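Local atomic coordinates of metalloregulator ScaR (Streptococcus gordonii, PDB entry 3HRS), a protein that probably binds DNA as a manganese-responsive transcriptional repressor of the DtxR/MntR family, acting as a homodimer. Residues Thr38-Met41 and Lys42-Leu45; Leu163-Tyr166 and Leu167-Gly171. All coordinates share one frame; numbering follows the deposited sequence.

Contact 1 of 2, residues Thr38-Met41 and Lys42-Leu45; sequences TEMM and KKLL. With SO4 (sulfate ion), chain E.
Met40 and Leu44, one helical turn apart, pack through their ends: the Met40 methyl CE comes 3.3 Å from Leu44 CD1. CG of Met40 stands opposite the backbone N (chi1 -177°), and bends at the next two torsions bring the methyl forward, one turn on, to this leucine. Met40 CE lies near both branches of Leu44, and CE of Met41 meets Leu44 CD2 as well, at 3.4 Å, from the neighbouring position. The two methionines thus approach one isobutyl group with their methyls leading, their side chains running at a slant to it. CE of Met40 also borders the lysine beside it, at 3.9 Å from Lys43 CD. Beneath these groups the backbone bonds are those of an alpha helix, including Leu44 N to Met40 O at 2.7 Å, with an N-H...O angle of 177°.

Charged side chains occupy the exposed flank. Lys43 is fully extended beyond CG, and its NZ makes a weak hydrogen bond of 3.4 Å to O2 of a sulfate that Lys4 N also binds. Lys42 is likewise stretched out; its NZ stays 5.3 Å from Glu39 OE1, so the charged atoms are not in contact and the opposite charges would attract each other weakly at most.

The buried face is closed by helix 4-13, where Lys4 and Tyr7 touch Met40 and Leu11 touches Met41, and by Leu50 of strand 50-53 against Leu44 and Leu45. Helix 34-46 is the third helix of its domain, after 4-13 and 23-30, and the two-stranded hairpin 50-53/57-60 follows it as a wing; this topology is consistent with its being the recognition helix of the winged helix-turn-helix domain of DtxR/MntR repressors.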
ATOM      1  N   THR A  38     -22.635   4.421 -21.566  1.00114.89           N
ATOM      2  CA  THR A  38     -22.470   5.066 -22.862  1.00109.47           C
ATOM      3  C   THR A  38     -21.309   6.045 -22.813  1.00102.91           C
ATOM      4  O   THR A  38     -20.586   6.226 -23.792  1.00 99.27           O
ATOM      5  CB  THR A  38     -23.761   5.793 -23.305  1.00114.52           C
ATOM      6  OG1 THR A  38     -24.766   4.828 -23.644  1.00116.48           O
ATOM      7  CG2 THR A  38     -23.499   6.649 -24.520  1.00119.16           C
ATOM      8  N   GLU A  39     -21.122   6.658 -21.654  1.00103.04           N
ATOM      9  CA  GLU A  39     -20.043   7.615 -21.470  1.00106.25           C
ATOM     10  C   GLU A  39     -18.676   6.954 -21.311  1.00 99.60           C
ATOM     11  O   GLU A  39     -17.662   7.495 -21.748  1.00 96.89           O
ATOM     12  CB  GLU A  39     -20.339   8.535 -20.282  1.00116.08           C
ATOM     13  CG  GLU A  39     -21.013   9.832 -20.698  1.00125.95           C
ATOM     14  CD  GLU A  39     -20.173  10.608 -21.710  1.00134.65           C
ATOM     15  OE1 GLU A  39     -20.535  10.607 -22.911  1.00136.40           O
ATOM     16  OE2 GLU A  39     -19.144  11.207 -21.306  1.00135.63           O
ATOM     17  N   MET A  40     -18.655   5.783 -20.691  1.00 97.38           N
ATOM     18  CA  MET A  40     -17.408   5.080 -20.421  1.00 91.67           C
ATOM     19  C   MET A  40     -16.890   4.413 -21.693  1.00 90.19           C
ATOM     20  O   MET A  40     -15.727   4.556 -22.051  1.00 89.72           O
ATOM     21  CB  MET A  40     -17.630   4.056 -19.306  1.00 86.71           C
ATOM     22  CG  MET A  40     -16.405   3.287 -18.870  1.00 80.65           C
ATOM     23  SD  MET A  40     -15.078   4.309 -18.225  1.00 83.40           S
ATOM     24  CE  MET A  40     -13.954   4.182 -19.589  1.00 60.23           C
ATOM     25  N   MET A  41     -17.762   3.689 -22.381  1.00 93.37           N
ATOM     26  CA  MET A  41     -17.391   3.099 -23.656  1.00 92.76           C
ATOM     27  C   MET A  41     -16.831   4.163 -24.608  1.00 99.47           C
ATOM     28  O   MET A  41     -15.795   3.942 -25.238  1.00102.52           O
ATOM     29  CB  MET A  41     -18.581   2.370 -24.286  1.00 88.22           C
ATOM     30  CG  MET A  41     -19.181   1.265 -23.432  1.00 86.22           C
ATOM     31  SD  MET A  41     -17.998  -0.030 -23.019  1.00 81.53           S
ATOM     32  CE  MET A  41     -17.412   0.583 -21.455  1.00 64.00           C
ATOM     33  N   LYS A  42     -17.499   5.312 -24.716  1.00101.00           N
ATOM     34  CA  LYS A  42     -16.982   6.401 -25.547  1.00100.29           C
ATOM     35  C   LYS A  42     -15.500   6.619 -25.249  1.00 89.62           C
ATOM     36  O   LYS A  42     -14.668   6.661 -26.175  1.00 84.08           O
ATOM     37  CB  LYS A  42     -17.755   7.711 -25.331  1.00108.05           C
ATOM     38  CG  LYS A  42     -18.820   8.027 -26.395  1.00117.20           C
ATOM     39  CD  LYS A  42     -19.060   9.549 -26.518  1.00124.54           C
ATOM     40  CE  LYS A  42     -19.747   9.934 -27.847  1.00124.38           C
ATOM     41  NZ  LYS A  42     -19.781  11.414 -28.097  1.00116.98           N
ATOM     42  N   LYS A  43     -15.185   6.741 -23.955  1.00 79.36           N
ATOM     43  CA  LYS A  43     -13.819   6.973 -23.483  1.00 75.24           C
ATOM     44  C   LYS A  43     -12.923   5.780 -23.824  1.00 75.60           C
ATOM     45  O   LYS A  43     -11.826   5.954 -24.391  1.00 70.59           O
ATOM     46  CB  LYS A  43     -13.810   7.232 -21.969  1.00 82.43           C
ATOM     47  CG  LYS A  43     -12.421   7.480 -21.362  1.00 93.15           C
ATOM     48  CD  LYS A  43     -12.513   7.807 -19.868  1.00104.85           C
ATOM     49  CE  LYS A  43     -11.136   8.088 -19.244  1.00114.38           C
ATOM     50  NZ  LYS A  43     -11.216   8.347 -17.766  1.00118.72           N
ATOM     51  N   LEU A  44     -13.405   4.581 -23.476  1.00 72.20           N
ATOM     52  CA  LEU A  44     -12.742   3.320 -23.815  1.00 64.38           C
ATOM     53  C   LEU A  44     -12.508   3.191 -25.324  1.00 62.61           C
ATOM     54  O   LEU A  44     -11.417   2.806 -25.751  1.00 62.20           O
ATOM     55  CB  LEU A  44     -13.530   2.121 -23.271  1.00 57.82           C
ATOM     56  CG  LEU A  44     -12.991   1.414 -22.022  1.00 56.73           C
ATOM     57  CD1 LEU A  44     -11.923   2.208 -21.289  1.00 63.51           C
ATOM     58  CD2 LEU A  44     -14.094   1.010 -21.061  1.00 58.07           C
ATOM     59  N   LEU A  45     -13.503   3.518 -26.142  1.00 64.63           N
ATOM     60  CA  LEU A  45     -13.249   3.562 -27.586  1.00 64.20           C
ATOM     61  C   LEU A  45     -12.148   4.566 -27.908  1.00 64.25           C
ATOM     62  O   LEU A  45     -11.204   4.250 -28.621  1.00 65.28           O
ATOM     63  CB  LEU A  45     -14.496   3.940 -28.366  1.00 59.13           C
ATOM     64  CG  LEU A  45     -15.464   2.869 -28.825  1.00 63.42           C
ATOM     65  CD1 LEU A  45     -14.723   1.574 -29.083  1.00 67.49           C
ATOM     66  CD2 LEU A  45     -16.522   2.688 -27.776  1.00 67.04           C
TER
HETATM   67  S   SO4 E 218      -9.706   6.761 -14.425  1.00155.24           S
HETATM   68  O1  SO4 E 218      -9.384   5.947 -13.253  1.00153.20           O
HETATM   69  O2  SO4 E 218     -11.023   6.418 -14.965  1.00149.53           O
HETATM   70  O3  SO4 E 218      -9.717   8.169 -14.038  1.00156.41           O
HETATM   71  O4  SO4 E 218      -8.674   6.544 -15.437  1.00156.85           O

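Contact 2 of 2, residues Leu163-Tyr166 and Leu167-Gly171; sequences LLTY and LERNG
Leu167 overlaps Leu163 one turn back along helix 161-168, its CD1 lying 3.6 Å from Leu163 CG. This apolar pair precedes a Schellman motif that ends the helix: Gly171, with a positive phi of 53°, is the C-prime residue, its N makes a weak 3.2 Å bond to Glu168 O, and Leu172 N bonds to Leu167 O. Upstream, Glu168 N to Leu164 O measures 2.8 Å, a regular helical bond.

Tyr166 and Asn170 meet on another side, the amide over one face of the ring and the two planes 77° apart, so they do not stack in parallel. Leu164 and Leu167 both touch Val157 of strand 150-157, which joins the helix to the sheet of the FeoA-type, SH3-like domain. Leu164 also comes about 4 Å from the side chains of the zinc ligands His124 and Asp159, although no metal is bound here. Glu168 OE1, hydrogen-bonded to Thr90 OG1, passes 3.7 Å from Leu164 CB.

Thr165 and Arg169 run side by side. With OG1 beside its own backbone N (chi1 -74°), Thr165 bonds to Phe161 O, while its CG2 meets the guanidinium edge, in plane, 3.7 Å from Arg169 NH1.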
ATOM      1  N   LEU A 163     -18.457 -15.946  -3.445  1.00 82.03           N
ATOM      2  CA  LEU A 163     -18.095 -17.283  -3.870  1.00 71.36           C
ATOM      3  C   LEU A 163     -17.130 -17.893  -2.874  1.00 75.09           C
ATOM      4  O   LEU A 163     -17.332 -19.027  -2.448  1.00 82.33           O
ATOM      5  CB  LEU A 163     -17.472 -17.257  -5.259  1.00 67.59           C
ATOM      6  CG  LEU A 163     -17.024 -18.600  -5.809  1.00 67.11           C
ATOM      7  CD1 LEU A 163     -18.222 -19.486  -5.944  1.00 73.99           C
ATOM      8  CD2 LEU A 163     -16.335 -18.425  -7.160  1.00 60.92           C
ATOM      9  N   LEU A 164     -16.087 -17.149  -2.496  1.00 65.49           N
ATOM     10  CA  LEU A 164     -15.119 -17.690  -1.556  1.00 62.57           C
ATOM     11  C   LEU A 164     -15.838 -18.129  -0.292  1.00 81.70           C
ATOM     12  O   LEU A 164     -15.641 -19.253   0.192  1.00 87.05           O
ATOM     13  CB  LEU A 164     -14.019 -16.682  -1.229  1.00 63.81           C
ATOM     14  CG  LEU A 164     -12.698 -16.708  -2.015  1.00 65.92           C
ATOM     15  CD1 LEU A 164     -12.788 -17.411  -3.348  1.00 67.20           C
ATOM     16  CD2 LEU A 164     -12.216 -15.303  -2.248  1.00 58.28           C
ATOM     17  N   THR A 165     -16.679 -17.242   0.234  1.00 90.72           N
ATOM     18  CA  THR A 165     -17.417 -17.521   1.467  1.00 98.84           C
ATOM     19  C   THR A 165     -18.228 -18.811   1.323  1.00 98.12           C
ATOM     20  O   THR A 165     -18.231 -19.664   2.208  1.00 94.17           O
ATOM     21  CB  THR A 165     -18.311 -16.320   1.891  1.00 92.14           C
ATOM     22  OG1 THR A 165     -17.491 -15.272   2.419  1.00 89.11           O
ATOM     23  CG2 THR A 165     -19.278 -16.721   2.961  1.00 96.90           C
ATOM     24  N   TYR A 166     -18.883 -18.961   0.183  1.00 99.23           N
ATOM     25  CA  TYR A 166     -19.614 -20.181  -0.127  1.00103.13           C
ATOM     26  C   TYR A 166     -18.704 -21.406  -0.131  1.00 96.72           C
ATOM     27  O   TYR A 166     -19.093 -22.478   0.320  1.00 98.68           O
ATOM     28  CB  TYR A 166     -20.295 -20.045  -1.495  1.00109.77           C
ATOM     29  CG  TYR A 166     -20.887 -21.331  -2.036  1.00114.53           C
ATOM     30  CD1 TYR A 166     -22.094 -21.828  -1.547  1.00118.64           C
ATOM     31  CD2 TYR A 166     -20.246 -22.040  -3.043  1.00111.11           C
ATOM     32  CE1 TYR A 166     -22.638 -22.997  -2.043  1.00116.33           C
ATOM     33  CE2 TYR A 166     -20.787 -23.212  -3.545  1.00111.36           C
ATOM     34  CZ  TYR A 166     -21.977 -23.684  -3.041  1.00112.90           C
ATOM     35  OH  TYR A 166     -22.506 -24.848  -3.539  1.00116.26           O
ATOM     36  N   LEU A 167     -17.496 -21.248  -0.654  1.00 87.86           N
ATOM     37  CA  LEU A 167     -16.587 -22.375  -0.774  1.00 83.12           C
ATOM     38  C   LEU A 167     -15.987 -22.782   0.571  1.00 89.41           C
ATOM     39  O   LEU A 167     -15.921 -23.975   0.869  1.00 89.13           O
ATOM     40  CB  LEU A 167     -15.498 -22.075  -1.797  1.00 79.61           C
ATOM     41  CG  LEU A 167     -16.062 -22.051  -3.215  1.00 85.29           C
ATOM     42  CD1 LEU A 167     -15.172 -21.291  -4.192  1.00 81.40           C
ATOM     43  CD2 LEU A 167     -16.296 -23.469  -3.678  1.00 89.77           C
ATOM     44  N   GLU A 168     -15.557 -21.807   1.381  1.00 95.19           N
ATOM     45  CA  GLU A 168     -15.001 -22.102   2.709  1.00103.61           C
ATOM     46  C   GLU A 168     -16.089 -22.713   3.565  1.00107.54           C
ATOM     47  O   GLU A 168     -15.830 -23.567   4.404  1.00105.37           O
ATOM     48  CB  GLU A 168     -14.431 -20.842   3.374  1.00114.95           C
ATOM     49  CG  GLU A 168     -13.008 -20.471   2.892  1.00125.28           C
ATOM     50  CD  GLU A 168     -12.774 -18.957   2.698  1.00123.47           C
ATOM     51  OE1 GLU A 168     -12.412 -18.554   1.569  1.00117.96           O
ATOM     52  OE2 GLU A 168     -12.942 -18.177   3.664  1.00123.62           O
ATOM     53  N   ARG A 169     -17.319 -22.281   3.311  1.00112.93           N
ATOM     54  CA  ARG A 169     -18.498 -22.757   4.028  1.00114.23           C
ATOM     55  C   ARG A 169     -18.944 -24.144   3.567  1.00114.11           C
ATOM     56  O   ARG A 169     -19.844 -24.737   4.150  1.00124.77           O
ATOM     57  CB  ARG A 169     -19.626 -21.717   3.923  1.00119.29           C
ATOM     58  CG  ARG A 169     -21.020 -22.239   3.604  1.00128.33           C
ATOM     59  CD  ARG A 169     -22.057 -21.111   3.678  1.00141.01           C
ATOM     60  NE  ARG A 169     -22.464 -20.839   5.058  1.00156.23           N
ATOM     61  CZ  ARG A 169     -22.068 -19.791   5.783  1.00160.54           C
ATOM     62  NH1 ARG A 169     -21.253 -18.878   5.265  1.00153.37           N
ATOM     63  NH2 ARG A 169     -22.499 -19.654   7.033  1.00166.80           N
ATOM     64  N   ASN A 170     -18.301 -24.666   2.529  1.00105.32           N
ATOM     65  CA  ASN A 170     -18.540 -26.038   2.087  1.00 99.81           C
ATOM     66  C   ASN A 170     -17.205 -26.756   1.924  1.00 90.94           C
ATOM     67  O   ASN A 170     -17.105 -27.770   1.226  1.00 78.36           O
ATOM     68  CB  ASN A 170     -19.325 -26.073   0.771  1.00105.29           C
ATOM     69  CG  ASN A 170     -20.816 -25.805   0.960  1.00116.76           C
ATOM     70  OD1 ASN A 170     -21.395 -24.948   0.282  1.00115.99           O
ATOM     71  ND2 ASN A 170     -21.446 -26.545   1.878  1.00123.30           N
ATOM     72  N   GLY A 171     -16.173 -26.196   2.556  1.00 95.03           N
ATOM     73  CA  GLY A 171     -14.840 -26.780   2.559  1.00 99.52           C
ATOM     74  C   GLY A 171     -14.285 -27.093   1.183  1.00102.95           C
ATOM     75  O   GLY A 171     -13.667 -28.135   0.968  1.00108.02           O
TER

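The two contacts come in series along the chain and lie on opposite sides of its centre. Their own centres are 36 Å apart, and about 24 Å separates their nearest atoms, so neither touches the other. Contact 1 belongs to helix 34-46 in the N-terminal DNA-binding region, contact 2 to helix 161-168 and the turn after it in the C-terminal FeoA region; they share no helix or sheet. Between them in sequence comes the metal-binding and dimerisation region, with helices 62-84, 90-101 and 106-115. Of the two, contact 2 neighbours known metal ligands; given the separation, any effect of metal there on the probable DNA-recognition helix would presumably pass through the intervening parts of the protein.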